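PDB 3LWU: succinylglutamate desuccinylase/aspartoacylase from Shewanella frigidimarina, which binds zinc and probably acts as a hydrolase on ester bonds, like other succinylglutamate desuccinylase/aspartoacylase proteins. Local coordinates for residues A[41-46]-A[88-93]; A[47-52]-A[84-89]; A[74-79]-A[276-281]. All coordinates share one frame; numbering follows the deposited sequence.

Overall arrangement
All three contacts lie on the same side of the chain's centre, in the α/β zinc-hydrolase domain. Along the chain, strand 38-46 runs into the loop at 47-52, then come strand 56-60, helix 68-80, the loop at 84-88 and strand 89-92, with helix 271-287 far downstream. Contact 1 pairs the first and last strands of this run; contact 2 ties together the loops at one end of that pair, its centre about 13 Å from that of contact 1, and shares D88 and I89 with it. Contact 3 sets helix 68-80 against helix 271-287, about 14 Å centre to centre from contact 1. M77 and L76 of helix 68-80 touch Y44, F46 and L91, so sheet and helices form one core.

Contact 1: residues A[41-46]-A[88-93]; sequences VPIYSF and DITLAP
Y44 and L91 face each other as an antiparallel hydrogen-bonded pair, with Y44 N giving to L91 O at 3.1 Å and L91 N returning to Y44 O at 2.8 Å. F46 and I89 repeat this pattern two residues along, F46 N reaching I89 O at 2.8 Å. The face carrying Y44, F46 and L91 is buried, and M77 of helix 68-80 covers these three. There the F46 ring meets L91 edge on: its CD1 lies 4.0 Å from L91 CD1, near the ring plane. Y44 has CG beside its own backbone N (chi1 -64°); its ring crosses the pyrrolidine of P93 at about a right angle, with P93 CG at the ring edge, 4.0 Å from Y44 CE2, and its OH bonds to I343 O and Y346 N of the second subunit. The closest methyl contacts are made by I43: its CD1 presses on A92 CB at 3.5 Å, and I43 CG2 meets T90 CG2 at 3.7 Å. A92's small methyl fits between I43 and strand 56-60, where it also touches Y57 and Q59. Toward D88 the packing becomes looser: the hydroxyls S45 OG and T90 OG1 are 4.4 Å apart, with no bond between them. Hydroxyls suit this partly exposed face because they can meet water, and the beta-branching of T90 suits a strand. The chemistry implies a division of labour: backbone bonds fix the register of strands 38-46 and 89-92, apolar groups seal the helix-covered face, and the tyrosine hydroxyl carries polar bonding into the subunit interface.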
ATOM      1  N   VAL A  41     -22.902  -7.331  -4.142  1.00 16.31           N
ATOM      2  CA  VAL A  41     -23.509  -6.025  -3.955  1.00 16.25           C
ATOM      3  C   VAL A  41     -24.962  -6.242  -3.602  1.00 17.88           C
ATOM      4  O   VAL A  41     -25.642  -6.991  -4.295  1.00 19.04           O
ATOM      5  CB  VAL A  41     -23.426  -5.198  -5.237  1.00 16.73           C
ATOM      6  CG1 VAL A  41     -24.189  -3.889  -5.102  1.00 14.48           C
ATOM      7  CG2 VAL A  41     -21.942  -4.970  -5.610  1.00 14.20           C
ATOM      8  N   PRO A  42     -25.452  -5.598  -2.519  1.00 17.98           N
ATOM      9  CA  PRO A  42     -26.851  -5.699  -2.134  1.00 17.89           C
ATOM     10  C   PRO A  42     -27.702  -4.770  -3.010  1.00 18.31           C
ATOM     11  O   PRO A  42     -27.294  -3.665  -3.297  1.00 18.82           O
ATOM     12  CB  PRO A  42     -26.850  -5.234  -0.680  1.00 18.17           C
ATOM     13  CG  PRO A  42     -25.671  -4.332  -0.551  1.00 17.75           C
ATOM     14  CD  PRO A  42     -24.663  -4.801  -1.564  1.00 18.25           C
ATOM     15  N   ILE A  43     -28.853  -5.264  -3.445  1.00 18.07           N
ATOM     16  CA  ILE A  43     -29.771  -4.564  -4.314  1.00 18.72           C
ATOM     17  C   ILE A  43     -31.130  -4.486  -3.594  1.00 18.28           C
ATOM     18  O   ILE A  43     -31.639  -5.486  -3.054  1.00 18.04           O
ATOM     19  CB  ILE A  43     -29.897  -5.281  -5.705  1.00 18.82           C
ATOM     20  CG1 ILE A  43     -28.500  -5.421  -6.386  1.00 18.10           C
ATOM     21  CG2 ILE A  43     -30.878  -4.582  -6.628  1.00 18.36           C
ATOM     22  CD1 ILE A  43     -27.846  -4.120  -6.792  1.00 17.92           C
ATOM     23  N   TYR A  44     -31.695  -3.273  -3.584  1.00 17.39           N
ATOM     24  CA  TYR A  44     -32.983  -2.979  -3.003  1.00 16.93           C
ATOM     25  C   TYR A  44     -33.826  -2.419  -4.125  1.00 17.53           C
ATOM     26  O   TYR A  44     -33.384  -1.542  -4.877  1.00 15.98           O
ATOM     27  CB  TYR A  44     -32.854  -1.915  -1.894  1.00 16.73           C
ATOM     28  CG  TYR A  44     -32.039  -2.372  -0.718  1.00 15.71           C
ATOM     29  CD1 TYR A  44     -32.584  -3.198   0.244  1.00 17.18           C
ATOM     30  CD2 TYR A  44     -30.701  -2.022  -0.588  1.00 14.92           C
ATOM     31  CE1 TYR A  44     -31.818  -3.644   1.358  1.00 18.08           C
ATOM     32  CE2 TYR A  44     -29.922  -2.483   0.512  1.00 17.77           C
ATOM     33  CZ  TYR A  44     -30.504  -3.287   1.475  1.00 15.83           C
ATOM     34  OH  TYR A  44     -29.784  -3.701   2.570  1.00 22.56           O
ATOM     35  N   SER A  45     -35.042  -2.914  -4.224  1.00 18.09           N
ATOM     36  CA  SER A  45     -35.938  -2.491  -5.276  1.00 19.55           C
ATOM     37  C   SER A  45     -37.287  -2.043  -4.712  1.00 19.15           C
ATOM     38  O   SER A  45     -37.928  -2.800  -3.997  1.00 19.38           O
ATOM     39  CB  SER A  45     -36.109  -3.642  -6.279  1.00 20.21           C
ATOM     40  OG  SER A  45     -37.117  -3.304  -7.209  1.00 24.79           O
ATOM     41  N   PHE A  46     -37.684  -0.795  -4.995  1.00 18.76           N
ATOM     42  CA  PHE A  46     -39.034  -0.336  -4.706  1.00 18.67           C
ATOM     43  C   PHE A  46     -39.816  -0.424  -6.005  1.00 19.33           C
ATOM     44  O   PHE A  46     -39.570   0.328  -6.944  1.00 19.77           O
ATOM     45  CB  PHE A  46     -39.042   1.115  -4.185  1.00 19.27           C
ATOM     46  CG  PHE A  46     -38.521   1.282  -2.749  1.00 17.28           C
ATOM     47  CD1 PHE A  46     -37.186   1.333  -2.487  1.00 19.21           C
ATOM     48  CD2 PHE A  46     -39.391   1.407  -1.691  1.00 17.89           C
ATOM     49  CE1 PHE A  46     -36.731   1.462  -1.181  1.00 20.26           C
ATOM     50  CE2 PHE A  46     -38.958   1.565  -0.416  1.00 16.03           C
ATOM     51  CZ  PHE A  46     -37.625   1.584  -0.151  1.00 17.97           C
ATOM     52  N   ASP A  88     -40.215   2.076 -11.024  1.00 15.22           N
ATOM     53  CA  ASP A  88     -39.263   1.227 -10.303  1.00 14.75           C
ATOM     54  C   ASP A  88     -38.049   2.055  -9.844  1.00 14.50           C
ATOM     55  O   ASP A  88     -37.528   2.873 -10.610  1.00 13.26           O
ATOM     56  CB  ASP A  88     -38.775   0.052 -11.185  1.00 15.30           C
ATOM     57  CG  ASP A  88     -39.820  -1.034 -11.388  1.00 16.29           C
ATOM     58  OD1 ASP A  88     -40.859  -1.101 -10.685  1.00 13.80           O
ATOM     59  OD2 ASP A  88     -39.557  -1.890 -12.255  1.00 19.92           O
ATOM     60  N   ILE A  89     -37.600   1.814  -8.604  1.00 13.80           N
ATOM     61  CA  ILE A  89     -36.376   2.407  -8.067  1.00 13.64           C
ATOM     62  C   ILE A  89     -35.520   1.293  -7.564  1.00 13.96           C
ATOM     63  O   ILE A  89     -35.932   0.518  -6.696  1.00 13.88           O
ATOM     64  CB  ILE A  89     -36.614   3.410  -6.930  1.00 13.62           C
ATOM     65  CG1 ILE A  89     -37.584   4.500  -7.395  1.00 14.83           C
ATOM     66  CG2 ILE A  89     -35.263   4.072  -6.445  1.00 13.46           C
ATOM     67  CD1 ILE A  89     -38.005   5.485  -6.297  1.00 15.68           C
ATOM     68  N   THR A  90     -34.323   1.220  -8.133  1.00 14.03           N
ATOM     69  CA  THR A  90     -33.352   0.212  -7.790  1.00 14.67           C
ATOM     70  C   THR A  90     -32.141   0.900  -7.168  1.00 14.33           C
ATOM     71  O   THR A  90     -31.601   1.839  -7.740  1.00 13.90           O
ATOM     72  CB  THR A  90     -32.911  -0.598  -9.024  1.00 14.62           C
ATOM     73  OG1 THR A  90     -34.061  -1.174  -9.641  1.00 14.47           O
ATOM     74  CG2 THR A  90     -31.962  -1.708  -8.601  1.00 14.03           C
ATOM     75  N   LEU A  91     -31.725   0.439  -5.991  1.00 14.47           N
ATOM     76  CA  LEU A  91     -30.630   1.070  -5.295  1.00 14.56           C
ATOM     77  C   LEU A  91     -29.539   0.036  -5.045  1.00 15.01           C
ATOM     78  O   LEU A  91     -29.826  -1.071  -4.600  1.00 14.79           O
ATOM     79  CB  LEU A  91     -31.119   1.703  -3.983  1.00 15.04           C
ATOM     80  CG  LEU A  91     -32.250   2.723  -4.238  1.00 14.87           C
ATOM     81  CD1 LEU A  91     -33.575   2.029  -3.971  1.00 14.28           C
ATOM     82  CD2 LEU A  91     -32.118   3.970  -3.348  1.00 15.10           C
ATOM     83  N   ALA A  92     -28.291   0.419  -5.343  1.00 14.99           N
ATOM     84  CA  ALA A  92     -27.132  -0.456  -5.181  1.00 14.77           C
ATOM     85  C   ALA A  92     -26.108   0.260  -4.308  1.00 14.65           C
ATOM     86  O   ALA A  92     -25.184   0.878  -4.825  1.00 14.46           O
ATOM     87  CB  ALA A  92     -26.520  -0.838  -6.536  1.00 13.03           C
ATOM     88  N   PRO A  93     -26.293   0.212  -2.975  1.00 14.39           N
ATOM     89  CA  PRO A  93     -25.242   0.776  -2.145  1.00 14.17           C
ATOM     90  C   PRO A  93     -24.067  -0.194  -2.057  1.00 13.50           C
ATOM     91  O   PRO A  93     -24.170  -1.329  -2.507  1.00 13.97           O
ATOM     92  CB  PRO A  93     -25.927   0.946  -0.794  1.00 13.92           C
ATOM     93  CG  PRO A  93     -26.874  -0.151  -0.738  1.00 15.00           C
ATOM     94  CD  PRO A  93     -27.384  -0.337  -2.155  1.00 13.98           C
TER

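Contact 2: residues A[47-52]-A[84-89]; sequences MGSENS and QVLGDI
Where G48 and G87 bring their CA atoms to 3.9 Å, two irregular segments pass each other, the directions from 47 to 50 and from 84 to 88 lying 103° apart. S49 N gives a hydrogen bond to V85 O. In the next step E50 N bonds to L86 O at 3.0 Å. Glycine suits position 48 because a CB there would run into L86 O and the backbone of G87 and D88. The close pass also brings G48 N to D88 OD1 at 2.7 Å, an almost straight bond (174°) on the anti lone pair of the carboxylate; D88 has its CG beside its own backbone N (chi1 -73°), which swings OD1 across to the glycine. V85 O takes a second bond, from S49 OG at 3.2 Å, which arrives from above the carbonyl plane, so a short serine binds one acceptor through both its N and its hydroxyl. One loop leaves strand 38-46 and the other enters strand 89-92, so the contact lies at the end of that antiparallel pair and holds the two loops together; L86 and G87 are further bonded to V290. E50 and L86 lie alongside each other and point the same way, with E50 OE2 3.9 Å from L86 CD2. The glutamate chain, extended beyond CG, lays its carboxylate end beside the L86 methyls at a partly exposed site. With an alanine in its place the backbone bond could remain, but the L86 methyls would probably lose their carboxylate flank, leaving a gap there. Meanwhile the S49 hydroxyl borders the same leucine, OG lying 3.7 Å from L86 CD2.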
HETATM    1  N   MSE A  47     -40.744  -1.357  -6.079  1.00 19.93           N
HETATM    2  CA  MSE A  47     -41.520  -1.586  -7.309  1.00 20.83           C
HETATM    3  C   MSE A  47     -42.399  -0.421  -7.583  1.00 20.29           C
HETATM    4  O   MSE A  47     -43.080   0.010  -6.688  1.00 18.94           O
HETATM    5  CB  MSE A  47     -42.513  -2.699  -7.118  1.00 21.67           C
HETATM    6  CG  MSE A  47     -42.048  -4.049  -7.487  1.00 27.68           C
HETATM    7 SE   MSE A  47     -43.688  -5.128  -7.291  0.75 36.33          SE
HETATM    8  CE  MSE A  47     -42.632  -6.519  -6.356  1.00 30.11           C
ATOM      9  N   GLY A  48     -42.450   0.039  -8.822  1.00 19.82           N
ATOM     10  CA  GLY A  48     -43.396   1.067  -9.193  1.00 20.69           C
ATOM     11  C   GLY A  48     -44.786   0.475  -9.406  1.00 21.68           C
ATOM     12  O   GLY A  48     -44.899  -0.636  -9.853  1.00 20.65           O
ATOM     13  N   SER A  49     -45.825   1.227  -9.053  1.00 23.55           N
ATOM     14  CA  SER A  49     -47.234   0.819  -9.228  1.00 25.76           C
ATOM     15  C   SER A  49     -47.808   1.155 -10.608  1.00 27.18           C
ATOM     16  O   SER A  49     -48.876   0.688 -10.935  1.00 27.30           O
ATOM     17  CB  SER A  49     -48.124   1.460  -8.133  1.00 25.95           C
ATOM     18  OG  SER A  49     -47.933   2.870  -8.037  1.00 26.80           O
ATOM     19  N   GLU A  50     -47.096   1.960 -11.399  1.00 29.73           N
ATOM     20  CA  GLU A  50     -47.504   2.342 -12.770  1.00 31.87           C
ATOM     21  C   GLU A  50     -46.453   1.890 -13.772  1.00 33.22           C
ATOM     22  O   GLU A  50     -45.323   2.384 -13.749  1.00 33.63           O
ATOM     23  CB  GLU A  50     -47.534   3.863 -12.931  1.00 32.16           C
ATOM     24  CG  GLU A  50     -48.779   4.603 -12.537  1.00 34.58           C
ATOM     25  CD  GLU A  50     -48.630   6.125 -12.794  1.00 37.58           C
ATOM     26  OE1 GLU A  50     -47.644   6.548 -13.457  1.00 38.11           O
ATOM     27  OE2 GLU A  50     -49.501   6.900 -12.328  1.00 39.38           O
ATOM     28  N   ASN A  51     -46.818   1.037 -14.717  1.00 34.91           N
ATOM     29  CA  ASN A  51     -45.862   0.656 -15.790  1.00 35.77           C
ATOM     30  C   ASN A  51     -45.510   1.899 -16.660  1.00 35.78           C
ATOM     31  O   ASN A  51     -44.492   1.942 -17.373  1.00 35.81           O
ATOM     32  CB  ASN A  51     -46.447  -0.498 -16.596  1.00 36.68           C
ATOM     33  CG  ASN A  51     -47.385  -1.378 -15.754  1.00 37.66           C
ATOM     34  OD1 ASN A  51     -47.124  -1.622 -14.576  1.00 41.33           O
ATOM     35  ND2 ASN A  51     -48.482  -1.830 -16.349  1.00 37.79           N
ATOM     36  N   SER A  52     -46.348   2.934 -16.533  1.00 35.71           N
ATOM     37  CA  SER A  52     -46.121   4.251 -17.163  1.00 35.31           C
ATOM     38  C   SER A  52     -44.829   5.012 -16.720  1.00 34.53           C
ATOM     39  O   SER A  52     -44.222   5.772 -17.508  1.00 35.20           O
ATOM     40  CB  SER A  52     -47.371   5.160 -16.952  1.00 35.37           C
ATOM     41  N   GLN A  84     -45.507   7.365  -2.430  1.00 15.64           N
ATOM     42  CA  GLN A  84     -46.019   6.405  -3.375  1.00 15.29           C
ATOM     43  C   GLN A  84     -45.112   6.328  -4.609  1.00 14.94           C
ATOM     44  O   GLN A  84     -44.997   7.304  -5.377  1.00 15.36           O
ATOM     45  CB  GLN A  84     -47.434   6.770  -3.786  1.00 15.68           C
ATOM     46  CG  GLN A  84     -47.982   5.858  -4.853  1.00 15.83           C
ATOM     47  CD  GLN A  84     -49.461   5.998  -4.980  1.00 17.90           C
ATOM     48  OE1 GLN A  84     -49.975   6.997  -5.514  1.00 15.70           O
ATOM     49  NE2 GLN A  84     -50.175   4.991  -4.498  1.00 15.52           N
ATOM     50  N   VAL A  85     -44.504   5.155  -4.813  1.00 13.41           N
ATOM     51  CA  VAL A  85     -43.550   4.945  -5.869  1.00 12.89           C
ATOM     52  C   VAL A  85     -44.296   4.519  -7.136  1.00 13.07           C
ATOM     53  O   VAL A  85     -44.948   3.475  -7.173  1.00 12.77           O
ATOM     54  CB  VAL A  85     -42.482   3.899  -5.449  1.00 13.41           C
ATOM     55  CG1 VAL A  85     -41.437   3.712  -6.553  1.00 13.50           C
ATOM     56  CG2 VAL A  85     -41.760   4.337  -4.139  1.00 11.86           C
ATOM     57  N   LEU A  86     -44.204   5.342  -8.168  1.00 13.37           N
ATOM     58  CA  LEU A  86     -44.883   5.072  -9.439  1.00 14.56           C
ATOM     59  C   LEU A  86     -43.973   4.283 -10.376  1.00 15.01           C
ATOM     60  O   LEU A  86     -44.439   3.358 -11.063  1.00 15.36           O
ATOM     61  CB  LEU A  86     -45.341   6.369 -10.098  1.00 14.14           C
ATOM     62  CG  LEU A  86     -46.300   7.248  -9.272  1.00 14.83           C
ATOM     63  CD1 LEU A  86     -46.605   8.548 -10.032  1.00 13.42           C
ATOM     64  CD2 LEU A  86     -47.597   6.497  -8.913  1.00 13.75           C
ATOM     65  N   GLY A  87     -42.687   4.631 -10.397  1.00 14.90           N
ATOM     66  CA  GLY A  87     -41.735   3.942 -11.250  1.00 15.36           C
ATOM     67  C   GLY A  87     -40.744   3.143 -10.445  1.00 15.38           C
ATOM     68  O   GLY A  87     -40.436   3.502  -9.310  1.00 15.79           O
ATOM     69  N   ASP A  88     -40.215   2.076 -11.024  1.00 15.22           N
ATOM     70  CA  ASP A  88     -39.263   1.227 -10.303  1.00 14.75           C
ATOM     71  C   ASP A  88     -38.049   2.055  -9.844  1.00 14.50           C
ATOM     72  O   ASP A  88     -37.528   2.873 -10.610  1.00 13.26           O
ATOM     73  CB  ASP A  88     -38.775   0.052 -11.185  1.00 15.30           C
ATOM     74  CG  ASP A  88     -39.820  -1.034 -11.388  1.00 16.29           C
ATOM     75  OD1 ASP A  88     -40.859  -1.101 -10.685  1.00 13.80           O
ATOM     76  OD2 ASP A  88     -39.557  -1.890 -12.255  1.00 19.92           O
ATOM     77  N   ILE A  89     -37.600   1.814  -8.604  1.00 13.80           N
ATOM     78  CA  ILE A  89     -36.376   2.407  -8.067  1.00 13.64           C
ATOM     79  C   ILE A  89     -35.520   1.293  -7.564  1.00 13.96           C
ATOM     80  O   ILE A  89     -35.932   0.518  -6.696  1.00 13.88           O
ATOM     81  CB  ILE A  89     -36.614   3.410  -6.930  1.00 13.62           C
ATOM     82  CG1 ILE A  89     -37.584   4.500  -7.395  1.00 14.83           C
ATOM     83  CG2 ILE A  89     -35.263   4.072  -6.445  1.00 13.46           C
ATOM     84  CD1 ILE A  89     -38.005   5.485  -6.297  1.00 15.68           C
TER

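Contact 3: residues A[74-79]-A[276-281]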
ATOM      1  N   TYR A  74     -29.558   5.255   2.446  1.00 13.81           N
ATOM      2  CA  TYR A  74     -30.304   4.945   3.667  1.00 14.15           C
ATOM      3  C   TYR A  74     -31.403   5.971   3.906  1.00 13.55           C
ATOM      4  O   TYR A  74     -32.533   5.599   4.179  1.00 13.99           O
ATOM      5  CB  TYR A  74     -29.371   4.860   4.876  1.00 14.30           C
ATOM      6  CG  TYR A  74     -30.092   4.633   6.180  1.00 16.86           C
ATOM      7  CD1 TYR A  74     -30.438   3.347   6.608  1.00 19.05           C
ATOM      8  CD2 TYR A  74     -30.455   5.695   6.977  1.00 18.94           C
ATOM      9  CE1 TYR A  74     -31.146   3.152   7.796  1.00 18.71           C
ATOM     10  CE2 TYR A  74     -31.170   5.498   8.156  1.00 19.99           C
ATOM     11  CZ  TYR A  74     -31.494   4.228   8.550  1.00 18.99           C
ATOM     12  OH  TYR A  74     -32.147   4.064   9.724  1.00 20.07           O
ATOM     13  N   GLN A  75     -31.090   7.262   3.793  1.00 13.58           N
ATOM     14  CA  GLN A  75     -32.107   8.307   4.041  1.00 13.20           C
ATOM     15  C   GLN A  75     -33.142   8.308   2.959  1.00 13.51           C
ATOM     16  O   GLN A  75     -34.325   8.473   3.224  1.00 13.17           O
ATOM     17  CB  GLN A  75     -31.489   9.699   4.155  1.00 12.77           C
ATOM     18  CG  GLN A  75     -30.583   9.912   5.382  1.00 14.62           C
ATOM     19  CD  GLN A  75     -31.338   9.895   6.707  1.00 16.07           C
ATOM     20  OE1 GLN A  75     -32.327   9.173   6.868  1.00 16.06           O
ATOM     21  NE2 GLN A  75     -30.844  10.661   7.679  1.00 15.92           N
ATOM     22  N   LEU A  76     -32.703   8.050   1.728  1.00 14.51           N
ATOM     23  CA  LEU A  76     -33.633   8.012   0.605  1.00 15.29           C
ATOM     24  C   LEU A  76     -34.646   6.865   0.782  1.00 14.94           C
ATOM     25  O   LEU A  76     -35.849   7.069   0.673  1.00 14.45           O
ATOM     26  CB  LEU A  76     -32.873   7.908  -0.699  1.00 15.82           C
ATOM     27  CG  LEU A  76     -33.642   8.043  -2.014  1.00 18.34           C
ATOM     28  CD1 LEU A  76     -34.380   9.392  -2.119  1.00 18.21           C
ATOM     29  CD2 LEU A  76     -32.654   7.854  -3.170  1.00 19.34           C
HETATM   30  N   MSE A  77     -34.172   5.685   1.124  1.00 14.36           N
HETATM   31  CA  MSE A  77     -35.065   4.550   1.254  1.00 14.57           C
HETATM   32  C   MSE A  77     -36.048   4.749   2.428  1.00 14.47           C
HETATM   33  O   MSE A  77     -37.235   4.442   2.301  1.00 14.73           O
HETATM   34  CB  MSE A  77     -34.273   3.265   1.395  1.00 13.95           C
HETATM   35  CG  MSE A  77     -33.549   2.898   0.097  1.00 14.83           C
HETATM   36 SE   MSE A  77     -32.762   1.098   0.150  0.75 18.79          SE
HETATM   37  CE  MSE A  77     -31.661   1.190   1.740  1.00 18.62           C
ATOM     38  N   THR A  78     -35.549   5.310   3.531  1.00 14.81           N
ATOM     39  CA  THR A  78     -36.375   5.650   4.715  1.00 14.71           C
ATOM     40  C   THR A  78     -37.498   6.589   4.292  1.00 14.94           C
ATOM     41  O   THR A  78     -38.644   6.376   4.664  1.00 15.15           O
ATOM     42  CB  THR A  78     -35.505   6.273   5.826  1.00 14.72           C
ATOM     43  OG1 THR A  78     -34.441   5.359   6.130  1.00 13.83           O
ATOM     44  CG2 THR A  78     -36.301   6.604   7.109  1.00 14.53           C
ATOM     45  N   LEU A  79     -37.180   7.595   3.476  1.00 14.90           N
ATOM     46  CA  LEU A  79     -38.203   8.512   2.988  1.00 15.34           C
ATOM     47  C   LEU A  79     -39.155   7.778   2.071  1.00 15.62           C
ATOM     48  O   LEU A  79     -40.367   7.909   2.200  1.00 16.23           O
ATOM     49  CB  LEU A  79     -37.574   9.709   2.266  1.00 15.08           C
ATOM     50  CG  LEU A  79     -36.805  10.720   3.157  1.00 15.67           C
ATOM     51  CD1 LEU A  79     -36.003  11.681   2.290  1.00 15.07           C
ATOM     52  CD2 LEU A  79     -37.740  11.480   4.133  1.00 16.99           C
ATOM     53  N   GLU A 276     -30.449  15.906   3.703  1.00 16.38           N
ATOM     54  CA  GLU A 276     -30.506  17.076   2.778  0.50 16.29           C
ATOM     55  C   GLU A 276     -30.352  16.595   1.332  1.00 15.93           C
ATOM     56  O   GLU A 276     -31.121  16.943   0.461  1.00 15.35           O
ATOM     57  CB  GLU A 276     -29.394  18.111   3.067  0.50 16.27           C
ATOM     58  CG  GLU A 276     -29.585  18.987   4.301  0.50 18.22           C
ATOM     59  CD  GLU A 276     -28.482  20.059   4.497  0.50 21.07           C
ATOM     60  OE1 GLU A 276     -27.531  20.154   3.699  0.50 21.98           O
ATOM     61  OE2 GLU A 276     -28.564  20.813   5.486  0.50 24.72           O
ATOM     62  N   ASP A 277     -29.336  15.757   1.086  1.00 15.60           N
ATOM     63  CA  ASP A 277     -29.045  15.249  -0.265  1.00 16.63           C
ATOM     64  C   ASP A 277     -30.199  14.380  -0.775  1.00 16.55           C
ATOM     65  O   ASP A 277     -30.616  14.511  -1.938  1.00 16.98           O
ATOM     66  CB  ASP A 277     -27.742  14.404  -0.317  1.00 16.68           C
ATOM     67  CG  ASP A 277     -26.513  15.140   0.224  1.00 18.59           C
ATOM     68  OD1 ASP A 277     -26.380  16.367  -0.007  1.00 20.50           O
ATOM     69  OD2 ASP A 277     -25.647  14.473   0.854  1.00 20.48           O
ATOM     70  N   ALA A 278     -30.712  13.507   0.096  1.00 16.03           N
ATOM     71  CA  ALA A 278     -31.848  12.666  -0.247  1.00 16.05           C
ATOM     72  C   ALA A 278     -33.089  13.480  -0.597  1.00 15.81           C
ATOM     73  O   ALA A 278     -33.780  13.143  -1.509  1.00 16.11           O
ATOM     74  CB  ALA A 278     -32.167  11.647   0.858  1.00 14.66           C
ATOM     75  N   LYS A 279     -33.392  14.523   0.153  1.00 16.64           N
ATOM     76  CA  LYS A 279     -34.512  15.411  -0.192  1.00 17.03           C
ATOM     77  C   LYS A 279     -34.384  16.069  -1.576  1.00 16.52           C
ATOM     78  O   LYS A 279     -35.378  16.232  -2.277  1.00 15.85           O
ATOM     79  CB  LYS A 279     -34.681  16.490   0.877  1.00 17.68           C
ATOM     80  CG  LYS A 279     -35.254  15.970   2.245  1.00 19.75           C
ATOM     81  CD  LYS A 279     -35.226  17.067   3.309  1.00 23.76           C
ATOM     82  CE  LYS A 279     -36.020  16.709   4.543  1.00 27.86           C
ATOM     83  NZ  LYS A 279     -35.612  17.542   5.722  1.00 31.20           N
ATOM     84  N   GLY A 280     -33.171  16.450  -1.964  1.00 16.35           N
ATOM     85  CA  GLY A 280     -32.930  17.008  -3.306  1.00 16.10           C
ATOM     86  C   GLY A 280     -33.131  15.980  -4.408  1.00 16.31           C
ATOM     87  O   GLY A 280     -33.758  16.276  -5.436  1.00 17.52           O
ATOM     88  N   ILE A 281     -32.625  14.768  -4.189  1.00 15.57           N
ATOM     89  CA  ILE A 281     -32.907  13.660  -5.077  1.00 15.67           C
ATOM     90  C   ILE A 281     -34.418  13.444  -5.236  1.00 15.67           C
ATOM     91  O   ILE A 281     -34.892  13.259  -6.340  1.00 13.86           O
ATOM     92  CB  ILE A 281     -32.204  12.327  -4.651  1.00 15.45           C
ATOM     93  CG1 ILE A 281     -30.676  12.459  -4.804  1.00 15.51           C
ATOM     94  CG2 ILE A 281     -32.742  11.154  -5.494  1.00 15.30           C
ATOM     95  CD1 ILE A 281     -29.829  11.225  -4.248  1.00 12.31           C
TER
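Two helices of the catalytic domain, 68-80 and 271-287, pack here, their local axes 8.6 Å apart at closest approach and crossing at -56°. A278 stands nearest the other helix, its CA 5.1 Å from that of L76, and its methyl fills the meeting point: A278 CB is 3.7 Å from L76 N and 3.9 Å from Q75 CB. A small residue suits this spot, since the backbones come close enough for its CB to rest against the main chain of the other helix. L79 reaches the same methyl from the following turn, its CD1 4.1 Å from A278 CB. Deeper in, L76 has CG anti to its backbone N (chi1 -172°), which carries its two methyls over toward I281. There L76 CD2 is 4.0 Å from I281 CG2, the two side chains crossing at about a right angle, and L76 CD1 lies 3.8 Å from A278 O. Branched aliphatic groups suit this buried inner side, where I281 also touches L261 of strand 257-263, and L76 also touches L282. No hydrogen bond joins the two segments, so apolar contact carries the pairing. At the margin the chain of Q75 turns away at chi2 (-68°), and its NE2 bonds to L271 O; glutamine can thus lend its CB to the packing and its amide to the start of the other helix. K279, an exposed residue, only brings its CG near L79 CD1. On the far side of helix 68-80, M77 touches Y44 and F46 of strand 38-46. Helices crossing on a mixed central β-sheet are typical of the α/β fold of the zinc-dependent M14-like hydrolases, whose metal here is a zinc ion held by H63, E66 and H192.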